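Local coordinates for adenylyl-sulfate kinase 1, chloroplastic (Arabidopsis thaliana, PDB 3UIE), which catalyses the ATP-dependent phosphorylation of adenosine 5'-phosphosulfate to 3'-phosphoadenylyl sulfate, the activated sulfate of the plant, and works as a homodimer, at residues E88-F93 / I98-S103; A138-P141 / Y145-A148. One frame throughout, in Å; residues are numbered along the deposited sequence.

Interaction 1: residues E88-F93 / I98-S103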
# COMPACT_ATOMS: atom_id res chain seq x y z
N GLU A 88 -4.63 5.77 -3.86
CA GLU A 88 -5.32 4.67 -3.19
C GLU A 88 -4.40 3.94 -2.21
O GLU A 88 -4.81 3.56 -1.11
CB GLU A 88 -5.92 3.69 -4.21
CG GLU A 88 -7.11 4.29 -5.01
CD GLU A 88 -8.45 4.27 -4.26
OE1 GLU A 88 -8.50 4.05 -3.02
OE2 GLU A 88 -9.49 4.47 -4.92
N VAL A 89 -3.15 3.74 -2.60
CA VAL A 89 -2.22 3.07 -1.69
C VAL A 89 -1.89 3.96 -0.49
O VAL A 89 -1.82 3.49 0.64
CB VAL A 89 -0.95 2.65 -2.42
CG1 VAL A 89 0.08 2.11 -1.42
CG2 VAL A 89 -1.30 1.57 -3.46
N ALA A 90 -1.70 5.25 -0.75
CA ALA A 90 -1.47 6.21 0.33
C ALA A 90 -2.62 6.19 1.34
O ALA A 90 -2.42 6.30 2.54
CB ALA A 90 -1.29 7.61 -0.24
N LYS A 91 -3.84 6.06 0.83
CA LYS A 91 -5.00 5.99 1.69
C LYS A 91 -4.94 4.76 2.59
O LYS A 91 -5.30 4.82 3.76
CB LYS A 91 -6.28 5.98 0.85
CG LYS A 91 -7.53 5.70 1.65
CD LYS A 91 -8.74 5.87 0.78
CE LYS A 91 -10.01 5.62 1.56
NZ LYS A 91 -11.21 5.85 0.71
N LEU A 92 -4.51 3.63 2.03
CA LEU A 92 -4.36 2.41 2.83
C LEU A 92 -3.30 2.60 3.93
O LEU A 92 -3.50 2.19 5.08
CB LEU A 92 -4.00 1.21 1.94
CG LEU A 92 -5.00 0.86 0.84
CD1 LEU A 92 -4.43 -0.21 -0.09
CD2 LEU A 92 -6.33 0.40 1.44
N PHE A 93 -2.18 3.22 3.58
CA PHE A 93 -1.16 3.49 4.60
C PHE A 93 -1.65 4.41 5.70
O PHE A 93 -1.35 4.20 6.89
CB PHE A 93 0.12 4.05 3.97
CG PHE A 93 1.07 2.98 3.49
CD1 PHE A 93 2.02 2.45 4.35
CD2 PHE A 93 1.00 2.50 2.20
CE1 PHE A 93 2.89 1.46 3.92
CE2 PHE A 93 1.88 1.52 1.76
CZ PHE A 93 2.83 1.00 2.62
N ILE A 98 -0.09 5.13 9.43
CA ILE A 98 1.23 5.56 8.97
C ILE A 98 1.17 6.98 8.41
O ILE A 98 0.18 7.36 7.81
CB ILE A 98 1.71 4.63 7.84
CG1 ILE A 98 1.72 3.17 8.30
CG2 ILE A 98 3.07 5.06 7.32
CD1 ILE A 98 2.65 2.91 9.42
N ILE A 99 2.24 7.75 8.61
CA ILE A 99 2.41 9.03 7.92
C ILE A 99 3.00 8.70 6.57
O ILE A 99 4.18 8.39 6.44
CB ILE A 99 3.34 9.97 8.71
CG1 ILE A 99 2.70 10.29 10.07
CG2 ILE A 99 3.62 11.28 7.92
CD1 ILE A 99 3.67 10.81 11.13
N CYS A 100 2.14 8.72 5.55
CA CYS A 100 2.55 8.29 4.22
C CYS A 100 2.98 9.48 3.38
O CYS A 100 2.18 10.40 3.16
CB CYS A 100 1.38 7.56 3.53
SG CYS A 100 1.83 6.85 1.94
N ILE A 101 4.23 9.48 2.93
CA ILE A 101 4.75 10.59 2.14
C ILE A 101 4.80 10.17 0.68
O ILE A 101 5.54 9.27 0.32
CB ILE A 101 6.18 10.95 2.59
CG1 ILE A 101 6.19 11.26 4.09
CG2 ILE A 101 6.72 12.13 1.75
CD1 ILE A 101 7.59 11.24 4.70
N ALA A 102 3.97 10.80 -0.15
CA ALA A 102 3.96 10.47 -1.57
C ALA A 102 4.75 11.52 -2.33
O ALA A 102 4.48 12.70 -2.22
CB ALA A 102 2.52 10.38 -2.09
N SER A 103 5.74 11.08 -3.08
CA SER A 103 6.63 11.99 -3.80
C SER A 103 6.61 11.68 -5.29
O SER A 103 7.36 10.83 -5.74
CB SER A 103 8.06 11.86 -3.25
OG SER A 103 9.02 12.55 -4.04
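In a beta-alpha-beta crossover of the P-loop kinase fold, Ala90 and Phe93 of helix 76-95 pack on Ile98, just before strand 99-103, and on Cys100 within it. The crossover begins at the neighbouring parallel strand 56-60, and the contact joins its last two elements. The turn between them is closed by one backbone bond: Ile98 N donates to Phe93 O at 3.0 Å. Its N-H...O angle is 152°, with the donor tilted out of the carbonyl plane. Cys100 supplies the central side chain. With SG anti to the backbone N (chi1 -175°), the thiol is held against the helix, where SG comes 3.7 Å from Ala90 CA and also touches Ala90 CB. Cys100 CB meets Phe93 CB at 3.8 Å. The sulfur also makes an oblique sulfur-aromatic contact, 5.0 Å from the centroid of the Phe93 ring and 43° off its normal. Ile98 runs alongside that ring rather than over it. Val27 and Leu59, on the strands flanking 99-103, touch Ala90 and Cys100 respectively, so the interface is buried on the sheet. The Phe93 ring lies almost parallel to that of Tyr57 and stacks with Phe93 of the second subunit, which places this helix-strand joint at the dimer interface. At the ring edge, near its plane, Phe93 CD1 meets Ile98 CG1 at 4.0 Å.

Interaction 2: residues A138-P141 / Y145-A148. With ANP (phosphoaminophosphonic acid-adenylate ester), chain E.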
# COMPACT_ATOMS: atom_id res chain seq x y z
N ALA A 138 18.51 23.80 -14.34
CA ALA A 138 19.92 24.01 -14.02
C ALA A 138 20.44 22.88 -13.13
O ALA A 138 21.59 22.46 -13.25
CB ALA A 138 20.13 25.38 -13.36
N ARG A 139 19.60 22.36 -12.24
CA ARG A 139 19.96 21.19 -11.45
C ARG A 139 20.08 19.97 -12.37
O ARG A 139 21.15 19.38 -12.49
CB ARG A 139 18.92 20.93 -10.36
CG ARG A 139 18.88 22.01 -9.27
CD ARG A 139 17.68 21.80 -8.36
NE ARG A 139 17.60 22.79 -7.28
CZ ARG A 139 16.67 22.77 -6.33
NH1 ARG A 139 15.74 21.83 -6.34
NH2 ARG A 139 16.66 23.70 -5.38
N ASP A 140 18.97 19.62 -13.03
CA ASP A 140 18.93 18.51 -13.97
C ASP A 140 19.87 17.39 -13.55
O ASP A 140 20.78 17.03 -14.29
CB ASP A 140 19.30 19.01 -15.38
CG ASP A 140 18.93 18.02 -16.48
OD1 ASP A 140 18.03 17.17 -16.26
OD2 ASP A 140 19.55 18.08 -17.57
N PRO A 141 19.63 16.82 -12.36
CA PRO A 141 20.52 15.82 -11.76
C PRO A 141 20.68 14.58 -12.62
O PRO A 141 21.75 13.97 -12.64
CB PRO A 141 19.80 15.44 -10.46
CG PRO A 141 18.79 16.49 -10.23
CD PRO A 141 18.41 17.02 -11.57
N TYR A 145 16.13 16.85 -18.50
CA TYR A 145 15.72 18.05 -19.22
C TYR A 145 16.49 18.18 -20.53
O TYR A 145 15.91 18.53 -21.56
CB TYR A 145 15.89 19.30 -18.35
CG TYR A 145 14.82 19.45 -17.30
CD1 TYR A 145 13.56 19.93 -17.63
CD2 TYR A 145 15.06 19.09 -15.98
CE1 TYR A 145 12.56 20.06 -16.66
CE2 TYR A 145 14.07 19.22 -15.01
CZ TYR A 145 12.83 19.70 -15.36
OH TYR A 145 11.85 19.83 -14.40
N LYS A 146 17.78 17.91 -20.50
CA LYS A 146 18.57 18.04 -21.73
C LYS A 146 18.13 17.02 -22.79
O LYS A 146 18.06 17.33 -23.98
CB LYS A 146 20.07 17.94 -21.45
CG LYS A 146 20.48 16.67 -20.75
CD LYS A 146 21.92 16.74 -20.27
CE LYS A 146 22.11 17.81 -19.20
NZ LYS A 146 23.46 17.74 -18.58
N LEU A 147 17.81 15.81 -22.34
CA LEU A 147 17.31 14.78 -23.25
C LEU A 147 15.95 15.20 -23.80
O LEU A 147 15.66 15.01 -24.98
CB LEU A 147 17.22 13.43 -22.52
CG LEU A 147 18.55 12.75 -22.20
CD1 LEU A 147 18.38 11.68 -21.14
CD2 LEU A 147 19.16 12.16 -23.46
N ALA A 148 15.12 15.79 -22.94
CA ALA A 148 13.81 16.30 -23.37
C ALA A 148 13.94 17.44 -24.38
O ALA A 148 13.25 17.46 -25.40
CB ALA A 148 13.00 16.76 -22.16
PG ANP E . 12.16 13.72 -9.80
O1G ANP E . 12.72 13.54 -11.30
O2G ANP E . 12.39 12.38 -9.11
O3G ANP E . 10.69 14.08 -9.85
PB ANP E . 12.74 15.39 -7.46
O1B ANP E . 12.73 14.16 -6.48
O2B ANP E . 11.62 16.45 -7.32
N3B ANP E . 13.15 14.84 -9.02
PA ANP E . 15.34 15.45 -6.15
O1A ANP E . 15.91 14.21 -6.72
O2A ANP E . 14.91 15.32 -4.72
O3A ANP E . 14.21 15.96 -7.11
O5' ANP E . 16.38 16.64 -6.23
C5' ANP E . 17.00 17.01 -7.41
C4' ANP E . 18.27 17.62 -7.25
O4' ANP E . 18.13 18.92 -6.59
C3' ANP E . 19.06 16.76 -6.37
O3' ANP E . 20.32 16.50 -6.95
C2' ANP E . 19.21 17.48 -5.11
O2' ANP E . 20.53 17.44 -4.64
C1' ANP E . 18.85 18.89 -5.41
N9 ANP E . 18.09 19.45 -4.28
C8 ANP E . 17.09 18.81 -3.66
N7 ANP E . 16.64 19.61 -2.70
C5 ANP E . 17.36 20.75 -2.71
C6 ANP E . 17.31 21.90 -1.93
N6 ANP E . 16.34 22.01 -0.85
N1 ANP E . 18.18 22.89 -2.20
C2 ANP E . 19.08 22.76 -3.20
N3 ANP E . 19.15 21.68 -3.95
C4 ANP E . 18.30 20.65 -3.73
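The Arg139 guanidinium carries adenine atom N3 of the bound ATP analogue ANP over one face, 3.4 Å above its plane and offset toward the rim. Arg139 NH2 reaches ANP C2 at 3.4 Å, while Arg139 NH1 bonds to the carbonyl O of Gly35 in the ATP-binding loop. With an alanine at Arg139, the adenine would probably lose this cover and the Gly35 carbonyl its arginine partner. The Tyr145 ring has Asp140 OD1 at its edge, 3.5 Å from CD2, with carboxylate and ring planes 71° apart. That same oxygen takes Tyr145 N at 3.0 Å, from 40° out of the carboxylate plane, and OD2 accepts a weak bond from Lys146 N. Asp140 CG is anti to the backbone N (chi1 -165°), which carries the carboxylate across to the start of the next helix, whose positive end probably favours its charge. Pro141 lies against the ribose of ANP. Tyr145 OH bonds to Ser34 O, and its ring meets Phe156 edge-to-face. Asp140, where the chain leaves helix 133-139, thus ties that helix's end to the first turn of helix 144-149, while Tyr145 packs back on Leu133 and Cys136.

In the fold
Along the chain interaction 1 comes first and is complete before interaction 2 starts; both belong to the APS kinase fold. Their centres are 29 Å apart, on opposite sides of the chain's centre, and their nearest atoms about 12 Å apart, so they do not touch. Interaction 1 sits on the parallel sheet, where helix 76-95 leads into strand 99-103, next to the dimer partner. Interaction 2 lies beyond the sheet, between helices 133-139 and 144-149, and follows strand 124-129. No other protein chain touches it. The two therefore mark different parts of one fold: the sheet core and subunit interface, and the peripheral end of helix 133-139 with the loop after it, which meet the nucleotide, braced against helix 144-149.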